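Local coordinates for protein PlyP35 (Listeria phage P35, PDB 6S3Y) that probably recognises the Listeria cell wall, as the C-terminal binding part of a phage endolysin built from two SH3-like repeats, at residues A[16-19]-A[25-28]; A[46-51]-A[57-62]. All coordinates share one frame; numbering follows the deposited sequence.

Contact 1 of 2, residues A[16-19]-A[25-28]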
loop_
_atom_site.group_PDB
_atom_site.type_symbol
_atom_site.label_atom_id
_atom_site.label_comp_id
_atom_site.label_asym_id
_atom_site.label_seq_id
_atom_site.Cartn_x
_atom_site.Cartn_y
_atom_site.Cartn_z
ATOM N N PHE A 16 -4.308 3.282 -3.507
ATOM C CA PHE A 16 -5.106 4.536 -3.504
ATOM C C PHE A 16 -6.305 4.293 -2.592
ATOM O O PHE A 16 -7.298 3.680 -3.037
ATOM C CB PHE A 16 -5.461 4.908 -4.941
ATOM C CG PHE A 16 -6.091 6.254 -5.172
ATOM C CD1 PHE A 16 -5.411 7.427 -4.869
ATOM C CD2 PHE A 16 -7.340 6.343 -5.754
ATOM C CE1 PHE A 16 -5.972 8.659 -5.161
ATOM C CE2 PHE A 16 -7.909 7.579 -6.038
ATOM C CZ PHE A 16 -7.216 8.725 -5.741
ATOM N N GLN A 17 -6.163 4.655 -1.320
ATOM C CA GLN A 17 -7.112 4.264 -0.238
ATOM C C GLN A 17 -8.169 5.349 -0.057
ATOM O O GLN A 17 -7.915 6.501 -0.464
ATOM C CB GLN A 17 -6.331 4.018 1.071
ATOM C CG GLN A 17 -5.270 2.922 0.993
ATOM C CD GLN A 17 -5.844 1.568 0.620
ATOM O OE1 GLN A 17 -5.753 1.124 -0.535
ATOM N NE2 GLN A 17 -6.464 0.916 1.594
ATOM N N ASP A 18 -9.307 5.017 0.557
ATOM C CA ASP A 18 -10.409 5.990 0.779
ATOM C C ASP A 18 -10.040 6.953 1.914
ATOM O O ASP A 18 -10.772 7.940 2.090
ATOM C CB ASP A 18 -11.749 5.283 1.001
ATOM C CG ASP A 18 -11.826 4.383 2.223
ATOM O OD1 ASP A 18 -10.788 4.098 2.833
ATOM O OD2 ASP A 18 -12.943 3.953 2.544
ATOM N N LYS A 19 -8.949 6.697 2.632
ATOM C CA LYS A 19 -8.437 7.540 3.741
ATOM C C LYS A 19 -6.930 7.567 3.670
ATOM O O LYS A 19 -6.347 6.597 3.177
ATOM C CB LYS A 19 -8.773 6.915 5.092
ATOM C CG LYS A 19 -10.238 6.657 5.334
ATOM C CD LYS A 19 -10.511 5.728 6.463
ATOM C CE LYS A 19 -11.977 5.377 6.499
ATOM N NZ LYS A 19 -12.258 4.542 7.692
ATOM N N SER A 25 -8.938 1.171 6.117
ATOM C CA SER A 25 -9.179 1.885 4.841
ATOM C C SER A 25 -9.467 0.856 3.747
ATOM O O SER A 25 -9.003 -0.265 3.840
ATOM C CB SER A 25 -8.035 2.804 4.484
ATOM O OG SER A 25 -6.836 2.070 4.234
ATOM N N LYS A 26 -10.258 1.255 2.768
ATOM C CA LYS A 26 -10.602 0.443 1.571
ATOM C C LYS A 26 -9.837 1.016 0.388
ATOM O O LYS A 26 -9.622 2.228 0.355
ATOM C CB LYS A 26 -12.109 0.487 1.304
ATOM C CG LYS A 26 -12.937 -0.283 2.317
ATOM C CD LYS A 26 -14.382 0.088 2.328
ATOM C CE LYS A 26 -15.177 -0.879 3.178
ATOM N NZ LYS A 26 -16.628 -0.631 3.024
ATOM N N SER A 27 -9.469 0.170 -0.561
ATOM C CA SER A 27 -8.794 0.594 -1.806
ATOM C C SER A 27 -9.837 1.205 -2.746
ATOM O O SER A 27 -10.789 0.528 -3.109
ATOM C CB SER A 27 -8.055 -0.549 -2.439
ATOM O OG SER A 27 -6.965 -0.937 -1.609
ATOM N N VAL A 28 -9.680 2.470 -3.086
ATOM C CA VAL A 28 -10.444 3.100 -4.207
ATOM C C VAL A 28 -9.849 2.582 -5.523
ATOM O O VAL A 28 -10.622 2.236 -6.416
ATOM C CB VAL A 28 -10.390 4.631 -4.095
ATOM C CG1 VAL A 28 -11.020 5.289 -5.298
ATOM C CG2 VAL A 28 -11.058 5.105 -2.817
#
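The mouth of the loop in the beta hairpin that joins strand 6-17 to strand 27-32, within the first of two cell-wall-binding family repeats of the SH3 clan, is closed by Q17 and D18 reaching across to S25, K26 and S27. Q17 and S27 form an antiparallel non-hydrogen-bonded pair whose side chains diverge at the CB atoms, yet the glutamine folds back to meet its partner. With its chain bent at CB-CG (chi2 -60°), the amide lies along segment 25-28, between S25 and S27, and is held at both ends. Its NE2 gives a nearly straight bond, in the amide plane, to S25 OG at 2.9 Å; its OE1 accepts from S27 OG at 2.6 Å, on a lone pair in the carbonyl plane.

D18 works on the other side of the backbone. Its N donates to K26 O at 2.8 Å, while its carboxylate curls back so that OD1 accepts from K26 N at 2.9 Å, the donor standing well above the carboxylate plane. Backbone and side chain of one residue thus grip both backbone polar groups of K26, its C=O and its N-H. Beyond this pair V28 N binds F16 O at 2.7 Å, and V28 CG1 lies obliquely against the F16 ring, 3.9 Å from CD2. The ring also stacks with W31.

S25 OG spends its proton on the Q21 carbonyl and so accepts from Q17 NE2, while S27 OG takes an N-H from Q30 NE2 and donates to Q17 OE1; together these tell the two ends of the amide apart. The D18 carboxylate, receiving a backbone N-H, extends the pairing where regular strand geometry has ended.

Contact 2 of 2, residues A[46-51]-A[57-62]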
loop_
_atom_site.group_PDB
_atom_site.type_symbol
_atom_site.label_atom_id
_atom_site.label_comp_id
_atom_site.label_asym_id
_atom_site.label_seq_id
_atom_site.Cartn_x
_atom_site.Cartn_y
_atom_site.Cartn_z
ATOM N N TRP A 46 1.460 12.000 2.127
ATOM C CA TRP A 46 0.314 11.531 1.309
ATOM C C TRP A 46 -0.001 12.505 0.182
ATOM O O TRP A 46 0.198 13.725 0.330
ATOM C CB TRP A 46 -0.936 11.298 2.155
ATOM C CG TRP A 46 -0.805 10.180 3.141
ATOM C CD1 TRP A 46 -0.227 10.248 4.377
ATOM C CD2 TRP A 46 -1.238 8.818 2.963
ATOM N NE1 TRP A 46 -0.263 9.020 4.965
ATOM C CE2 TRP A 46 -0.880 8.120 4.130
ATOM C CE3 TRP A 46 -1.886 8.124 1.937
ATOM C CZ2 TRP A 46 -1.171 6.770 4.308
ATOM C CZ3 TRP A 46 -2.168 6.789 2.110
ATOM C CH2 TRP A 46 -1.831 6.126 3.287
ATOM N N TYR A 47 -0.509 11.937 -0.909
ATOM C CA TYR A 47 -1.145 12.613 -2.054
ATOM C C TYR A 47 -2.624 12.272 -1.978
ATOM O O TYR A 47 -2.983 11.221 -1.431
ATOM C CB TYR A 47 -0.532 12.166 -3.393
ATOM C CG TYR A 47 0.856 12.679 -3.643
ATOM C CD1 TYR A 47 1.059 13.915 -4.223
ATOM C CD2 TYR A 47 1.974 11.950 -3.272
ATOM C CE1 TYR A 47 2.340 14.411 -4.433
ATOM C CE2 TYR A 47 3.258 12.438 -3.461
ATOM C CZ TYR A 47 3.440 13.670 -4.044
ATOM O OH TYR A 47 4.691 14.196 -4.211
ATOM N N THR A 48 -3.458 13.118 -2.571
ATOM C CA THR A 48 -4.879 12.813 -2.793
ATOM C C THR A 48 -5.192 13.033 -4.267
ATOM O O THR A 48 -4.422 13.703 -4.940
ATOM C CB THR A 48 -5.777 13.630 -1.852
ATOM O OG1 THR A 48 -7.127 13.191 -2.020
ATOM C CG2 THR A 48 -5.689 15.114 -2.103
ATOM N N GLY A 49 -6.290 12.468 -4.735
ATOM C CA GLY A 49 -6.830 12.743 -6.067
ATOM C C GLY A 49 -8.237 12.222 -6.182
ATOM O O GLY A 49 -8.764 11.684 -5.179
ATOM N N VAL A 50 -8.809 12.365 -7.374
ATOM C CA VAL A 50 -10.181 11.923 -7.673
ATOM C C VAL A 50 -10.137 11.000 -8.892
ATOM O O VAL A 50 -9.306 11.219 -9.763
ATOM C CB VAL A 50 -11.055 13.164 -7.883
ATOM C CG1 VAL A 50 -12.437 12.807 -8.383
ATOM C CG2 VAL A 50 -11.166 13.943 -6.579
ATOM N N VAL A 51 -11.005 9.992 -8.893
ATOM C CA VAL A 51 -11.263 9.074 -10.031
ATOM C C VAL A 51 -12.787 9.017 -10.224
ATOM O O VAL A 51 -13.534 9.498 -9.327
ATOM C CB VAL A 51 -10.627 7.730 -9.624
ATOM C CG1 VAL A 51 -11.481 6.943 -8.703
ATOM C CG2 VAL A 51 -9.858 7.030 -10.674
ATOM N N SER A 57 -17.615 11.089 -8.840
ATOM C CA SER A 57 -16.225 11.427 -8.458
ATOM C C SER A 57 -15.956 10.856 -7.061
ATOM O O SER A 57 -16.719 11.181 -6.149
ATOM C CB SER A 57 -15.977 12.898 -8.468
ATOM O OG SER A 57 -15.655 13.323 -9.754
ATOM N N VAL A 58 -14.888 10.085 -6.896
ATOM C CA VAL A 58 -14.515 9.450 -5.603
ATOM C C VAL A 58 -13.074 9.849 -5.288
ATOM O O VAL A 58 -12.225 9.832 -6.196
ATOM C CB VAL A 58 -14.692 7.929 -5.657
ATOM C CG1 VAL A 58 -13.873 7.303 -6.757
ATOM C CG2 VAL A 58 -14.340 7.307 -4.326
ATOM N N ARG A 59 -12.824 10.260 -4.044
ATOM C CA ARG A 59 -11.507 10.762 -3.606
ATOM C C ARG A 59 -10.701 9.594 -3.031
ATOM O O ARG A 59 -11.269 8.753 -2.327
ATOM C CB ARG A 59 -11.658 11.900 -2.593
ATOM C CG ARG A 59 -10.331 12.442 -2.098
ATOM C CD ARG A 59 -10.447 13.818 -1.473
ATOM N NE ARG A 59 -10.904 14.820 -2.420
ATOM C CZ ARG A 59 -10.137 15.458 -3.285
ATOM N NH1 ARG A 59 -8.852 15.189 -3.402
ATOM N NH2 ARG A 59 -10.691 16.336 -4.101
ATOM N N GLY A 60 -9.405 9.585 -3.288
ATOM C CA GLY A 60 -8.482 8.643 -2.649
ATOM C C GLY A 60 -7.203 9.313 -2.208
ATOM O O GLY A 60 -6.996 10.513 -2.492
ATOM N N TYR A 61 -6.374 8.527 -1.519
ATOM C CA TYR A 61 -5.117 8.975 -0.898
ATOM C C TYR A 61 -4.056 7.906 -1.161
ATOM O O TYR A 61 -4.329 6.723 -0.934
ATOM C CB TYR A 61 -5.330 9.173 0.609
ATOM C CG TYR A 61 -6.396 10.184 0.940
ATOM C CD1 TYR A 61 -7.729 9.817 1.024
ATOM C CD2 TYR A 61 -6.070 11.508 1.138
ATOM C CE1 TYR A 61 -8.726 10.758 1.290
ATOM C CE2 TYR A 61 -7.036 12.459 1.428
ATOM C CZ TYR A 61 -8.373 12.080 1.496
ATOM O OH TYR A 61 -9.369 12.974 1.746
ATOM N N ILE A 62 -2.859 8.329 -1.543
ATOM C CA ILE A 62 -1.765 7.376 -1.808
ATOM C C ILE A 62 -0.482 7.897 -1.174
ATOM O O ILE A 62 -0.193 9.105 -1.248
ATOM C CB ILE A 62 -1.646 7.086 -3.326
ATOM C CG1 ILE A 62 -0.584 6.019 -3.583
ATOM C CG2 ILE A 62 -1.391 8.348 -4.122
ATOM C CD1 ILE A 62 -0.729 5.327 -4.929
#
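Strands 46-51 and 57-62 run antiparallel, their axes 4.5 Å apart at closest approach and 156° between their directions, with paired backbone bonds at Y47-I62, G49-G60 and V51-V58. T48 and Y61, and V50 and R59, are the non-hydrogen-bonded pairs between them, and these four side chains share one face of the sheet.

T48 is the polar centre of that face. With OG1 anti to the backbone N (chi1 -174°), the hydroxyl leans over the neighbouring strand and donates to G60 O at 2.7 Å. The same carbonyl takes the N-H of G49, from the opposite face of its plane, so two donors hold one oxygen. As acceptor, T48 OG1 receives R59 NH1 at 3.0 Å, in the guanidinium plane. R59 reaches it by a bend at CG-CD (chi3 -63°) that folds the guanidinium back across the strand; V50 CG2 then rests over one of its faces, 3.5 Å from NH2. T48 OG1 also sits over one face of the Y61 ring, displaced toward the rim and 3.5 Å from CE2.

This is the beta hairpin of strands 46-53 and 56-63, part of a curled antiparallel sheet, consistent with the SH3-like family of this region. T48 also bonds through its backbone to T40 in strand 36-41, which continues the sheet. On the reverse face, Y47 CB meets I62 CG2 at 4.0 Å, while V51 and V58 lie side by side and both touch V28 of strand 27-32. At the other end of the pairing, the W46 indole presents its edge to the backbone, with CZ3 3.7 Å from Y61 O, and its ring meets F22 with the planes oblique and Y63 edge-to-face.

Contact 1 closes along the chain before contact 2 opens, yet their centres lie only about 8 Å apart, an example of successive hairpins folding onto one another in a small beta domain. The backbone link is made by strand 57-62: Y61 N probably donates to Q17 O at 2.8 Å, joining the two hairpins. Beside it the F16 ring reaches both strands of contact 2 and packs against the paired glycines, with CZ 3.4 Å from G49 O and CE1 3.3 Å from G60 C, both places without a side chain. K19 C approaches Y61 CD1 at 3.6 Å. All four segments belong to the first of two family repeats that probably bind the cell wall.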